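Local coordinates for protein alpha-L-rhamnosidase (Streptomyces avermitilis, PDB 3W5M) that hydrolyses terminal non-reducing alpha-L-rhamnose residues from alpha-L-rhamnosides, including citrus flavonoids and the arabinogalactan-protein gum arabic, at residues A[976-981]-A[992-997]; A[952-957]-A[971-976]; A[869-874]-A[923-928]; A[980-985]-A[1024-1029]. One frame throughout, in Å; residues are numbered along the deposited sequence.

How the interactions relate
Along the chain the first contact is interaction 3, which closes a loop of 48 residues between two helices of the catalytic domain. Interaction 2 follows and closes the hairpin of strands 955-962 and 965-974. Interactions 1 and 4 both start from strand 977-984 and overlap there, interaction 1 closing at 992-997 and interaction 4 only at 1024-1029. Interactions 2 and 4 build one antiparallel sheet, and interaction 1 packs that sheet against a second one. Trp971 and Leu980 join interactions 2 and 4, Ile994 and Phe1028 join 1 and 4, and Val953 touches Tyr871 of interaction 3, linking the C-terminal beta-sandwich to the helical domain.

Interaction 1 of 4, residues A[976-981]-A[992-997]; sequences GGFVLT and VWIPAD
Phe978 and Leu980 point from one sheet of the C-terminal beta-sandwich onto Val992, Ile994 and Pro995 of the other. Strands 977-981 and 992-995 belong to different sheets and run nearly antiparallel, with 8.6 Å between their axes at closest approach. No hydrogen bond joins the two segments, and the contact is made by apolar side chains.

The aromatic part centres on Phe978. The side chain leaves its strand toward the opposing one, with CG anti to the backbone N (chi1 -174°). Pro995 CG lies over one face, displaced toward the rim and 4.3 Å from Phe978 CZ. Ile994 brings its CG2 branch obliquely to the same ring, 3.8 Å from Phe978 CD2.

The aliphatic part belongs to Leu980, whose CD2 methyl receives two partners. Leu980 and Val992 meet tip to tip, with Leu980 CD2 and Val992 CG1 3.9 Å apart, whereas Ile994 slants across the leucine. Ile994 thus spans both groups, CG2 serving the phenylalanine and CD1 the leucine. An alanine in place of Ile994 would probably open a gap between the sheets, leaving Leu980 CD2 and the CD2 side of the Phe978 ring without these methyl neighbours. Outside the pair, Ile994 also packs on Phe1028 and Phe1019. The tightest carbon contact is between Leu980 CD2 and Ile994 CD1, at 3.4 Å.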
loop_
_atom_site.group_PDB
_atom_site.type_symbol
_atom_site.label_atom_id
_atom_site.label_comp_id
_atom_site.label_asym_id
_atom_site.label_seq_id
_atom_site.Cartn_x
_atom_site.Cartn_y
_atom_site.Cartn_z
ATOM N N GLY A 976 -27.180 20.354 -32.568
ATOM C CA GLY A 976 -28.508 20.296 -31.954
ATOM C C GLY A 976 -28.883 18.907 -31.459
ATOM O O GLY A 976 -29.652 18.766 -30.490
ATOM N N GLY A 977 -28.324 17.886 -32.118
ATOM C CA GLY A 977 -28.649 16.477 -31.862
ATOM C C GLY A 977 -27.846 15.795 -30.759
ATOM O O GLY A 977 -26.711 16.190 -30.457
ATOM N N PHE A 978 -28.457 14.765 -30.170
ATOM C CA PHE A 978 -27.867 13.924 -29.125
ATOM C C PHE A 978 -27.991 12.455 -29.548
ATOM O O PHE A 978 -29.071 12.004 -29.942
ATOM C CB PHE A 978 -28.604 14.187 -27.808
ATOM C CG PHE A 978 -28.016 13.489 -26.610
ATOM C CD1 PHE A 978 -26.970 14.068 -25.885
ATOM C CD2 PHE A 978 -28.537 12.269 -26.167
ATOM C CE1 PHE A 978 -26.445 13.434 -24.757
ATOM C CE2 PHE A 978 -28.011 11.629 -25.043
ATOM C CZ PHE A 978 -26.961 12.209 -24.341
ATOM N N VAL A 979 -26.888 11.714 -29.507
ATOM C CA VAL A 979 -26.948 10.272 -29.675
ATOM C C VAL A 979 -26.255 9.597 -28.474
ATOM O O VAL A 979 -25.144 9.979 -28.093
ATOM C CB VAL A 979 -26.374 9.827 -31.050
ATOM C CG1 VAL A 979 -24.976 10.384 -31.290
ATOM C CG2 VAL A 979 -26.388 8.310 -31.218
ATOM N N LEU A 980 -26.939 8.637 -27.855
ATOM C CA LEU A 980 -26.332 7.787 -26.831
ATOM C C LEU A 980 -26.429 6.329 -27.261
ATOM O O LEU A 980 -27.500 5.867 -27.673
ATOM C CB LEU A 980 -27.016 7.992 -25.476
ATOM C CG LEU A 980 -26.742 7.006 -24.319
ATOM C CD1 LEU A 980 -25.311 7.087 -23.803
ATOM C CD2 LEU A 980 -27.695 7.338 -23.195
ATOM N N THR A 981 -25.310 5.606 -27.205
ATOM C CA THR A 981 -25.365 4.152 -27.339
ATOM C C THR A 981 -24.908 3.570 -25.999
ATOM O O THR A 981 -24.185 4.222 -25.235
ATOM C CB THR A 981 -24.472 3.606 -28.473
ATOM O OG1 THR A 981 -23.140 4.101 -28.313
ATOM C CG2 THR A 981 -24.997 4.011 -29.863
ATOM N N VAL A 992 -32.496 4.512 -18.347
ATOM C CA VAL A 992 -31.763 5.427 -19.203
ATOM C C VAL A 992 -32.490 6.768 -19.211
ATOM O O VAL A 992 -33.713 6.808 -19.342
ATOM C CB VAL A 992 -31.628 4.861 -20.622
ATOM C CG1 VAL A 992 -30.822 5.795 -21.518
ATOM C CG2 VAL A 992 -30.963 3.488 -20.575
ATOM N N TRP A 993 -31.730 7.845 -19.022
ATOM C CA TRP A 993 -32.256 9.214 -19.050
ATOM C C TRP A 993 -31.652 9.944 -20.230
ATOM O O TRP A 993 -30.426 10.069 -20.316
ATOM C CB TRP A 993 -31.874 9.956 -17.787
ATOM C CG TRP A 993 -32.373 9.355 -16.549
ATOM C CD1 TRP A 993 -32.094 8.103 -16.066
ATOM C CD2 TRP A 993 -33.232 9.978 -15.584
ATOM N NE1 TRP A 993 -32.731 7.907 -14.860
ATOM C CE2 TRP A 993 -33.439 9.037 -14.540
ATOM C CE3 TRP A 993 -33.854 11.233 -15.502
ATOM C CZ2 TRP A 993 -34.238 9.315 -13.426
ATOM C CZ3 TRP A 993 -34.652 11.507 -14.396
ATOM C CH2 TRP A 993 -34.836 10.548 -13.369
ATOM N N ILE A 994 -32.499 10.423 -21.141
ATOM C CA ILE A 994 -32.019 11.112 -22.336
ATOM C C ILE A 994 -32.542 12.542 -22.338
ATOM O O ILE A 994 -33.746 12.731 -22.508
ATOM C CB ILE A 994 -32.512 10.426 -23.631
ATOM C CG1 ILE A 994 -32.271 8.919 -23.590
ATOM C CG2 ILE A 994 -31.864 11.058 -24.862
ATOM C CD1 ILE A 994 -30.826 8.528 -23.814
ATOM N N PRO A 995 -31.654 13.551 -22.142
ATOM C CA PRO A 995 -32.111 14.946 -22.194
ATOM C C PRO A 995 -32.813 15.242 -23.516
ATOM O O PRO A 995 -32.298 14.898 -24.597
ATOM C CB PRO A 995 -30.815 15.770 -22.045
ATOM C CG PRO A 995 -29.685 14.797 -22.189
ATOM C CD PRO A 995 -30.232 13.464 -21.758
ATOM N N ALA A 996 -34.004 15.828 -23.417
ATOM C CA ALA A 996 -34.813 16.126 -24.595
ATOM C C ALA A 996 -35.706 17.337 -24.372
ATOM O O ALA A 996 -36.417 17.407 -23.362
ATOM C CB ALA A 996 -35.651 14.914 -24.990
ATOM N N ASP A 997 -35.651 18.281 -25.316
ATOM C CA ASP A 997 -36.599 19.404 -25.386
ATOM C C ASP A 997 -38.029 18.876 -25.402
ATOM O O ASP A 997 -38.858 19.288 -24.592
ATOM C CB ASP A 997 -36.361 20.254 -26.642
ATOM C CG ASP A 997 -35.146 21.163 -26.526
ATOM O OD1 ASP A 997 -35.001 21.871 -25.499
ATOM O OD2 ASP A 997 -34.344 21.179 -27.483
#

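Interaction 2 of 4, residues A[952-957]-A[971-976]; sequences EVTSAR and WQQRSG
Trp971 lays its indole against the side chains of Val953 and Ala956 and the backbone between them, so that one ring system touches four consecutive residues. Its CG sits between the backbone N and the carbonyl carbon (chi1 62°), the crowded position, and the indole lies over the neighbouring strand. Ala956 CB stands above one face, offset toward the rim, 3.7 Å from Trp971 NE1. At the far end of the indole, Val953 crosses at about a right angle, its CG1 3.8 Å from Trp971 CH2. Between them Thr954 C comes obliquely to Trp971 CZ3, at 3.5 Å.

The two segments form part of an antiparallel beta hairpin, strands 955-962 and 965-974, in the C-terminal beta-sandwich. Ala956 and Trp971 are a hydrogen-bonded pair: Trp971 N donates to Ala956 O at 2.9 Å, and Ala956 N returns a bond to Trp971 O. Ser955 and Gln972 follow as a non-hydrogen-bonded pair with side chains on the other face. Beyond them Gln973 N bonds to Thr954 O at 2.8 Å.

The indole N-H is taken up by Ile930 O, while Pro947 and Pro949 also touch the ring. A serine in place of Trp971 would probably leave Ala956 CB and Val953 CG1 without their aromatic neighbour and Ile930 O without this donor. On its other branch, Val953 CG2 packs on Tyr871 of helix 867-875.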
loop_
_atom_site.group_PDB
_atom_site.type_symbol
_atom_site.label_atom_id
_atom_site.label_comp_id
_atom_site.label_asym_id
_atom_site.label_seq_id
_atom_site.Cartn_x
_atom_site.Cartn_y
_atom_site.Cartn_z
ATOM N N GLU A 952 -17.655 21.844 -20.700
ATOM C CA GLU A 952 -17.051 21.806 -22.019
ATOM C C GLU A 952 -17.180 20.427 -22.611
ATOM O O GLU A 952 -16.582 20.142 -23.657
ATOM C CB GLU A 952 -15.559 22.170 -21.952
ATOM C CG GLU A 952 -15.179 23.211 -20.911
ATOM C CD GLU A 952 -13.669 23.449 -20.810
ATOM O OE1 GLU A 952 -12.899 22.944 -21.663
ATOM O OE2 GLU A 952 -13.254 24.145 -19.861
ATOM N N VAL A 953 -17.939 19.553 -21.945
ATOM C CA VAL A 953 -18.026 18.167 -22.400
ATOM C C VAL A 953 -19.141 18.012 -23.435
ATOM O O VAL A 953 -20.301 18.220 -23.126
ATOM C CB VAL A 953 -18.263 17.157 -21.240
ATOM C CG1 VAL A 953 -18.020 15.738 -21.748
ATOM C CG2 VAL A 953 -17.383 17.462 -20.033
ATOM N N THR A 954 -18.793 17.626 -24.648
ATOM C CA THR A 954 -19.820 17.385 -25.659
ATOM C C THR A 954 -19.781 15.944 -26.148
ATOM O O THR A 954 -20.492 15.554 -27.086
ATOM C CB THR A 954 -19.663 18.349 -26.848
ATOM O OG1 THR A 954 -18.374 18.163 -27.459
ATOM C CG2 THR A 954 -19.837 19.804 -26.384
ATOM N N SER A 955 -18.954 15.134 -25.491
ATOM C CA SER A 955 -18.565 13.867 -26.060
ATOM C C SER A 955 -17.931 13.075 -24.933
ATOM O O SER A 955 -17.064 13.597 -24.251
ATOM C CB SER A 955 -17.510 14.149 -27.130
ATOM O OG SER A 955 -17.435 13.102 -28.070
ATOM N N ALA A 956 -18.392 11.842 -24.714
ATOM C CA ALA A 956 -17.780 10.940 -23.723
ATOM C C ALA A 956 -18.004 9.480 -24.076
ATOM O O ALA A 956 -19.011 9.111 -24.700
ATOM C CB ALA A 956 -18.291 11.226 -22.311
ATOM N N ARG A 957 -17.062 8.635 -23.675
ATOM C CA ARG A 957 -17.194 7.205 -23.875
ATOM C C ARG A 957 -16.552 6.515 -22.668
ATOM O O ARG A 957 -15.554 6.990 -22.144
ATOM C CB ARG A 957 -16.556 6.784 -25.202
ATOM C CG ARG A 957 -15.233 6.065 -25.093
ATOM C CD ARG A 957 -14.414 6.177 -26.370
ATOM N NE ARG A 957 -13.420 5.104 -26.482
ATOM C CZ ARG A 957 -12.516 4.779 -25.551
ATOM N NH1 ARG A 957 -12.453 5.422 -24.388
ATOM N NH2 ARG A 957 -11.671 3.781 -25.781
ATOM N N TRP A 971 -21.721 8.784 -25.750
ATOM C CA TRP A 971 -22.666 9.820 -26.145
ATOM C C TRP A 971 -21.977 11.010 -26.799
ATOM O O TRP A 971 -20.793 11.280 -26.550
ATOM C CB TRP A 971 -23.553 10.262 -24.977
ATOM C CG TRP A 971 -22.862 10.887 -23.798
ATOM C CD1 TRP A 971 -22.472 10.251 -22.649
ATOM C CD2 TRP A 971 -22.529 12.269 -23.621
ATOM N NE1 TRP A 971 -21.901 11.148 -21.777
ATOM C CE2 TRP A 971 -21.930 12.395 -22.345
ATOM C CE3 TRP A 971 -22.676 13.420 -24.417
ATOM C CZ2 TRP A 971 -21.463 13.624 -21.850
ATOM C CZ3 TRP A 971 -22.213 14.646 -23.916
ATOM C CH2 TRP A 971 -21.611 14.728 -22.649
ATOM N N GLN A 972 -22.737 11.711 -27.643
ATOM C CA GLN A 972 -22.229 12.850 -28.404
ATOM C C GLN A 972 -23.343 13.869 -28.583
ATOM O O GLN A 972 -24.466 13.497 -28.946
ATOM C CB GLN A 972 -21.734 12.379 -29.762
ATOM C CG GLN A 972 -21.116 13.464 -30.630
ATOM C CD GLN A 972 -20.437 12.890 -31.866
ATOM O OE1 GLN A 972 -20.555 11.696 -32.164
ATOM N NE2 GLN A 972 -19.723 13.739 -32.594
ATOM N N GLN A 973 -23.036 15.129 -28.282
ATOM C CA GLN A 973 -23.860 16.282 -28.686
ATOM C C GLN A 973 -23.271 16.919 -29.939
ATOM O O GLN A 973 -22.111 17.367 -29.924
ATOM C CB GLN A 973 -23.871 17.345 -27.610
ATOM C CG GLN A 973 -24.759 17.046 -26.433
ATOM C CD GLN A 973 -24.904 18.247 -25.529
ATOM O OE1 GLN A 973 -23.928 18.940 -25.232
ATOM N NE2 GLN A 973 -26.121 18.503 -25.085
ATOM N N ARG A 974 -24.051 16.964 -31.020
ATOM C CA ARG A 974 -23.631 17.687 -32.213
ATOM C C ARG A 974 -24.799 18.243 -33.005
ATOM O O ARG A 974 -25.890 17.669 -33.014
ATOM C CB ARG A 974 -22.723 16.839 -33.092
ATOM C CG ARG A 974 -21.520 17.621 -33.597
ATOM C CD ARG A 974 -20.412 16.699 -34.084
ATOM N NE ARG A 974 -20.952 15.581 -34.859
ATOM C CZ ARG A 974 -21.339 15.656 -36.133
ATOM N NH1 ARG A 974 -21.243 16.801 -36.805
ATOM N NH2 ARG A 974 -21.829 14.580 -36.738
ATOM N N SER A 975 -24.540 19.374 -33.659
ATOM C CA SER A 975 -25.547 20.188 -34.362
ATOM C C SER A 975 -26.975 20.047 -33.849
ATOM O O SER A 975 -27.868 19.670 -34.600
ATOM C CB SER A 975 -25.475 19.972 -35.877
ATOM O OG SER A 975 -25.703 18.621 -36.193
ATOM N N GLY A 976 -27.180 20.354 -32.568
ATOM C CA GLY A 976 -28.508 20.296 -31.954
ATOM C C GLY A 976 -28.883 18.907 -31.459
ATOM O O GLY A 976 -29.652 18.766 -30.490
#

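Interaction 3 of 4, residues A[869-874]-A[923-928]; sequences VAYRLL and GEWMYA
A buried helix-to-helix packing contact is made by Trp925, which reaches across to Ala870, Tyr871 and Leu874. Both helices belong to the six-hairpin glycosidase domain, an (alpha/alpha)6-barrel, and the contact lies away from the rhamnose-binding site and the probable catalytic residues. The segment axes are 12.4 Å apart at closest approach and inclined at 127°, a separation that the long indole spans.

CG of Trp925 is anti to the backbone N (chi1 -176°), and the six-membered ring of the indole enters between the side chains of the other helix. Its rim meets the face of Tyr871 in a T-shaped (edge-to-face) stack, with ring centroids 5.3 Å apart and planes at 80°. Trp925 CH2 stands over the centre of the tyrosine ring. Two aliphatic groups obliquely touch the two ring atoms that flank CH2: Ala870 CB lies 3.7 Å from Trp925 CZ2, and Leu874 CD2 lies 3.8 Å from Trp925 CZ3.

The polar ends of both aromatic residues find partners outside the two segments. Trp925 NE1 is hydrogen-bonded to Thr862 OG1 and Tyr871 OH to Arg948 O, so two buried polar groups are satisfied. Leu858 and Pro859 of helix 854-863 also pack on Trp925. Met926 adds a looser apolar touch, its CG 4.3 Å from Leu874 CD1.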
loop_
_atom_site.group_PDB
_atom_site.type_symbol
_atom_site.label_atom_id
_atom_site.label_comp_id
_atom_site.label_asym_id
_atom_site.label_seq_id
_atom_site.Cartn_x
_atom_site.Cartn_y
_atom_site.Cartn_z
ATOM N N VAL A 869 -23.088 24.314 -11.847
ATOM C CA VAL A 869 -22.120 24.737 -10.835
ATOM C C VAL A 869 -21.050 23.659 -10.601
ATOM O O VAL A 869 -19.879 23.967 -10.372
ATOM C CB VAL A 869 -22.822 25.037 -9.503
ATOM C CG1 VAL A 869 -21.829 25.306 -8.378
ATOM C CG2 VAL A 869 -23.762 26.230 -9.661
ATOM N N ALA A 870 -21.464 22.398 -10.649
ATOM C CA ALA A 870 -20.511 21.298 -10.489
ATOM C C ALA A 870 -19.506 21.357 -11.619
ATOM O O ALA A 870 -18.300 21.244 -11.369
ATOM C CB ALA A 870 -21.228 19.956 -10.460
ATOM N N TYR A 871 -19.984 21.567 -12.843
ATOM C CA TYR A 871 -19.096 21.670 -13.990
ATOM C C TYR A 871 -18.150 22.856 -13.857
ATOM O O TYR A 871 -17.000 22.770 -14.274
ATOM C CB TYR A 871 -19.878 21.749 -15.290
ATOM C CG TYR A 871 -20.155 20.396 -15.924
ATOM C CD1 TYR A 871 -19.138 19.697 -16.593
ATOM C CD2 TYR A 871 -21.435 19.815 -15.866
ATOM C CE1 TYR A 871 -19.386 18.470 -17.177
ATOM C CE2 TYR A 871 -21.693 18.587 -16.455
ATOM C CZ TYR A 871 -20.661 17.922 -17.107
ATOM O OH TYR A 871 -20.890 16.726 -17.706
ATOM N N ARG A 872 -18.637 23.945 -13.268
ATOM C CA ARG A 872 -17.831 25.156 -13.118
ATOM C C ARG A 872 -16.613 24.850 -12.246
ATOM O O ARG A 872 -15.472 25.172 -12.612
ATOM C CB ARG A 872 -18.663 26.298 -12.518
ATOM C CG ARG A 872 -17.987 27.665 -12.551
ATOM C CD ARG A 872 -18.022 28.319 -13.933
ATOM N NE ARG A 872 -17.681 29.745 -13.862
ATOM C CZ ARG A 872 -18.565 30.726 -13.672
ATOM N NH1 ARG A 872 -19.860 30.463 -13.539
ATOM N NH2 ARG A 872 -18.154 31.985 -13.618
ATOM N N LEU A 873 -16.875 24.211 -11.113
ATOM C CA LEU A 873 -15.824 23.714 -10.235
ATOM C C LEU A 873 -14.918 22.710 -10.929
ATOM O O LEU A 873 -13.697 22.761 -10.767
ATOM C CB LEU A 873 -16.412 23.095 -8.971
ATOM C CG LEU A 873 -17.176 24.065 -8.084
ATOM C CD1 LEU A 873 -17.625 23.333 -6.850
ATOM C CD2 LEU A 873 -16.293 25.250 -7.718
ATOM N N LEU A 874 -15.514 21.813 -11.709
ATOM C CA LEU A 874 -14.752 20.750 -12.359
ATOM C C LEU A 874 -13.737 21.303 -13.365
ATOM O O LEU A 874 -12.589 20.846 -13.404
ATOM C CB LEU A 874 -15.671 19.705 -13.022
ATOM C CG LEU A 874 -14.927 18.485 -13.582
ATOM C CD1 LEU A 874 -14.483 17.555 -12.461
ATOM C CD2 LEU A 874 -15.798 17.740 -14.590
ATOM N N GLY A 923 -13.463 11.498 -8.945
ATOM C CA GLY A 923 -13.602 10.481 -9.975
ATOM C C GLY A 923 -15.010 9.927 -10.044
ATOM O O GLY A 923 -15.561 9.815 -11.117
ATOM N N GLU A 924 -15.578 9.564 -8.902
ATOM C CA GLU A 924 -16.887 8.900 -8.904
ATOM C C GLU A 924 -17.970 9.796 -9.486
ATOM O O GLU A 924 -18.881 9.298 -10.108
ATOM C CB GLU A 924 -17.305 8.436 -7.513
ATOM C CG GLU A 924 -17.548 9.542 -6.504
ATOM C CD GLU A 924 -18.138 9.032 -5.207
ATOM O OE1 GLU A 924 -19.250 8.447 -5.256
ATOM O OE2 GLU A 924 -17.502 9.216 -4.137
ATOM N N TRP A 925 -17.854 11.110 -9.282
ATOM C CA TRP A 925 -18.804 12.049 -9.893
ATOM C C TRP A 925 -18.691 12.044 -11.418
ATOM O O TRP A 925 -19.692 12.025 -12.128
ATOM C CB TRP A 925 -18.658 13.461 -9.316
ATOM C CG TRP A 925 -19.705 14.410 -9.884
ATOM C CD1 TRP A 925 -20.938 14.709 -9.332
ATOM C CD2 TRP A 925 -19.624 15.150 -11.121
ATOM N NE1 TRP A 925 -21.615 15.605 -10.157
ATOM C CE2 TRP A 925 -20.836 15.883 -11.254
ATOM C CE3 TRP A 925 -18.639 15.280 -12.122
ATOM C CZ2 TRP A 925 -21.089 16.724 -12.349
ATOM C CZ3 TRP A 925 -18.893 16.118 -13.212
ATOM C CH2 TRP A 925 -20.109 16.830 -13.313
ATOM N N MET A 926 -17.466 12.019 -11.938
ATOM C CA MET A 926 -17.286 11.944 -13.355
ATOM C C MET A 926 -17.861 10.650 -13.938
ATOM O O MET A 926 -18.461 10.669 -15.014
ATOM C CB MET A 926 -15.795 12.056 -13.714
ATOM C CG MET A 926 -15.145 13.370 -13.335
ATOM S SD MET A 926 -13.733 13.762 -14.405
ATOM C CE MET A 926 -12.657 12.399 -13.941
ATOM N N TYR A 927 -17.659 9.525 -13.250
ATOM C CA TYR A 927 -18.012 8.241 -13.831
ATOM C C TYR A 927 -19.528 8.113 -13.826
ATOM O O TYR A 927 -20.098 7.651 -14.806
ATOM C CB TYR A 927 -17.307 7.065 -13.097
ATOM C CG TYR A 927 -15.808 7.266 -12.982
ATOM C CD1 TYR A 927 -15.085 7.925 -13.992
ATOM C CD2 TYR A 927 -15.113 6.840 -11.859
ATOM C CE1 TYR A 927 -13.712 8.131 -13.880
ATOM C CE2 TYR A 927 -13.741 7.064 -11.735
ATOM C CZ TYR A 927 -13.047 7.688 -12.760
ATOM O OH TYR A 927 -11.679 7.891 -12.623
ATOM N N ALA A 928 -20.153 8.611 -12.756
ATOM C CA ALA A 928 -21.613 8.552 -12.591
ATOM C C ALA A 928 -22.361 9.546 -13.485
ATOM O O ALA A 928 -23.441 9.234 -13.974
ATOM C CB ALA A 928 -22.000 8.734 -11.129
#

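Interaction 4 of 4, residues A[980-985]-A[1024-1029]; sequences LTCSVP and GSHRFT
Gly1024 N donates to Val984 O over 2.7 Å, the shortest polar bond of the pair, and it is nearly straight, with an N-H...O angle of 170°. The Gly1024 carbonyl takes the reciprocal bond from Val984 N. Two further hydrogen-bonded pairs repeat the pattern, Cys982 with His1026 and Leu980 with Phe1028, giving six backbone bonds in all. Phe1028 N reaches Leu980 O at 2.8 Å. The Cys982 N bond to His1026 O is 3.0 Å long.

On the face that carries Cys982 and His1026, the sulfur lies at the edge of the imidazole, with Cys982 SG 4.0 Å from His1026 CD2. The Val984 side chain crosses that of His1026 at about a right angle, bringing CG2 to 4.2 Å from His1026 CD2. Gly1024 O stands above one face of the imidazole, toward the rim. Both imidazole nitrogens have partners beyond the segments, NE2 at Gly1022 O and ND1 at His1006 ND1, which probably fixes the ring's rotation. Cys982 SG also meets the edge of Phe1028, 4.3 Å from Phe1028 CE1.

The other face carries Thr981 beside Arg1027, both side chains pointing the same way. Arg1027 is extended from CG to NE, and its NH1 lies 3.6 Å from Thr981 CG2.

Strands 977-984 and 1024-1030 are thus antiparallel neighbours in one sheet of the C-terminal beta-sandwich, whose Leu980 and Phe1028 side chains face strand 989-995 of the other sheet.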
loop_
_atom_site.group_PDB
_atom_site.type_symbol
_atom_site.label_atom_id
_atom_site.label_comp_id
_atom_site.label_asym_id
_atom_site.label_seq_id
_atom_site.Cartn_x
_atom_site.Cartn_y
_atom_site.Cartn_z
ATOM N N LEU A 980 -26.939 8.637 -27.855
ATOM C CA LEU A 980 -26.332 7.787 -26.831
ATOM C C LEU A 980 -26.429 6.329 -27.261
ATOM O O LEU A 980 -27.500 5.867 -27.673
ATOM C CB LEU A 980 -27.016 7.992 -25.476
ATOM C CG LEU A 980 -26.742 7.006 -24.319
ATOM C CD1 LEU A 980 -25.311 7.087 -23.803
ATOM C CD2 LEU A 980 -27.695 7.338 -23.195
ATOM N N THR A 981 -25.310 5.606 -27.205
ATOM C CA THR A 981 -25.365 4.152 -27.339
ATOM C C THR A 981 -24.908 3.570 -25.999
ATOM O O THR A 981 -24.185 4.222 -25.235
ATOM C CB THR A 981 -24.472 3.606 -28.473
ATOM O OG1 THR A 981 -23.140 4.101 -28.313
ATOM C CG2 THR A 981 -24.997 4.011 -29.863
ATOM N N CYS A 982 -25.348 2.360 -25.694
ATOM C CA CYS A 982 -24.866 1.709 -24.495
ATOM C C CYS A 982 -24.943 0.218 -24.647
ATOM O O CYS A 982 -25.629 -0.302 -25.537
ATOM C CB CYS A 982 -25.611 2.215 -23.244
ATOM S SG CYS A 982 -27.401 1.974 -23.246
ATOM N N SER A 983 -24.184 -0.470 -23.805
ATOM C CA SER A 983 -24.154 -1.921 -23.782
ATOM C C SER A 983 -24.401 -2.313 -22.330
ATOM O O SER A 983 -23.723 -1.818 -21.429
ATOM C CB SER A 983 -22.812 -2.440 -24.321
ATOM O OG SER A 983 -22.782 -3.858 -24.367
ATOM N N VAL A 984 -25.416 -3.151 -22.120
ATOM C CA VAL A 984 -25.896 -3.566 -20.800
ATOM C C VAL A 984 -25.854 -5.094 -20.787
ATOM O O VAL A 984 -26.382 -5.737 -21.699
ATOM C CB VAL A 984 -27.347 -3.071 -20.549
ATOM C CG1 VAL A 984 -27.901 -3.598 -19.235
ATOM C CG2 VAL A 984 -27.395 -1.550 -20.548
ATOM N N PRO A 985 -25.188 -5.701 -19.793
ATOM C CA PRO A 985 -25.007 -7.155 -19.875
ATOM C C PRO A 985 -26.239 -8.001 -19.519
ATOM O O PRO A 985 -27.087 -7.595 -18.700
ATOM C CB PRO A 985 -23.873 -7.438 -18.865
ATOM C CG PRO A 985 -23.829 -6.255 -17.984
ATOM C CD PRO A 985 -24.351 -5.087 -18.746
ATOM N N GLY A 1024 -28.395 -5.695 -23.521
ATOM C CA GLY A 1024 -28.137 -5.569 -24.965
ATOM C C GLY A 1024 -27.442 -4.289 -25.411
ATOM O O GLY A 1024 -26.965 -3.517 -24.573
ATOM N N SER A 1025 -27.379 -4.085 -26.737
ATOM C CA SER A 1025 -26.806 -2.883 -27.352
ATOM C C SER A 1025 -27.923 -1.938 -27.746
ATOM O O SER A 1025 -28.686 -2.232 -28.649
ATOM C CB SER A 1025 -26.024 -3.223 -28.619
ATOM O OG SER A 1025 -24.989 -4.158 -28.367
ATOM N N HIS A 1026 -27.993 -0.796 -27.083
ATOM C CA HIS A 1026 -29.088 0.137 -27.301
ATOM C C HIS A 1026 -28.608 1.434 -27.895
ATOM O O HIS A 1026 -27.431 1.778 -27.766
ATOM C CB HIS A 1026 -29.814 0.391 -25.999
ATOM C CG HIS A 1026 -30.081 -0.859 -25.222
ATOM N ND1 HIS A 1026 -30.637 -1.979 -25.797
ATOM C CD2 HIS A 1026 -29.846 -1.173 -23.923
ATOM C CE1 HIS A 1026 -30.736 -2.934 -24.889
ATOM N NE2 HIS A 1026 -30.268 -2.469 -23.740
ATOM N N ARG A 1027 -29.539 2.136 -28.547
ATOM C CA ARG A 1027 -29.279 3.418 -29.191
ATOM C C ARG A 1027 -30.432 4.359 -28.922
ATOM O O ARG A 1027 -31.594 3.944 -28.946
ATOM C CB ARG A 1027 -29.141 3.239 -30.692
ATOM C CG ARG A 1027 -28.678 4.482 -31.416
ATOM C CD ARG A 1027 -28.545 4.209 -32.900
ATOM N NE ARG A 1027 -27.842 5.316 -33.534
ATOM C CZ ARG A 1027 -26.524 5.368 -33.724
ATOM N NH1 ARG A 1027 -25.749 4.356 -33.349
ATOM N NH2 ARG A 1027 -25.987 6.434 -34.305
ATOM N N PHE A 1028 -30.097 5.609 -28.631
ATOM C CA PHE A 1028 -31.083 6.655 -28.384
ATOM C C PHE A 1028 -30.642 7.895 -29.147
ATOM O O PHE A 1028 -29.473 8.276 -29.092
ATOM C CB PHE A 1028 -31.204 6.954 -26.892
ATOM C CG PHE A 1028 -31.598 5.760 -26.054
ATOM C CD1 PHE A 1028 -30.654 4.791 -25.700
ATOM C CD2 PHE A 1028 -32.909 5.611 -25.592
ATOM C CE1 PHE A 1028 -31.016 3.690 -24.923
ATOM C CE2 PHE A 1028 -33.278 4.511 -24.813
ATOM C CZ PHE A 1028 -32.327 3.552 -24.473
ATOM N N THR A 1029 -31.575 8.509 -29.870
ATOM C CA THR A 1029 -31.289 9.669 -30.704
ATOM C C THR A 1029 -32.339 10.765 -30.501
ATOM O O THR A 1029 -33.528 10.473 -30.386
ATOM C CB THR A 1029 -31.254 9.272 -32.190
ATOM O OG1 THR A 1029 -30.485 8.070 -32.343
ATOM C CG2 THR A 1029 -30.638 10.386 -33.054
#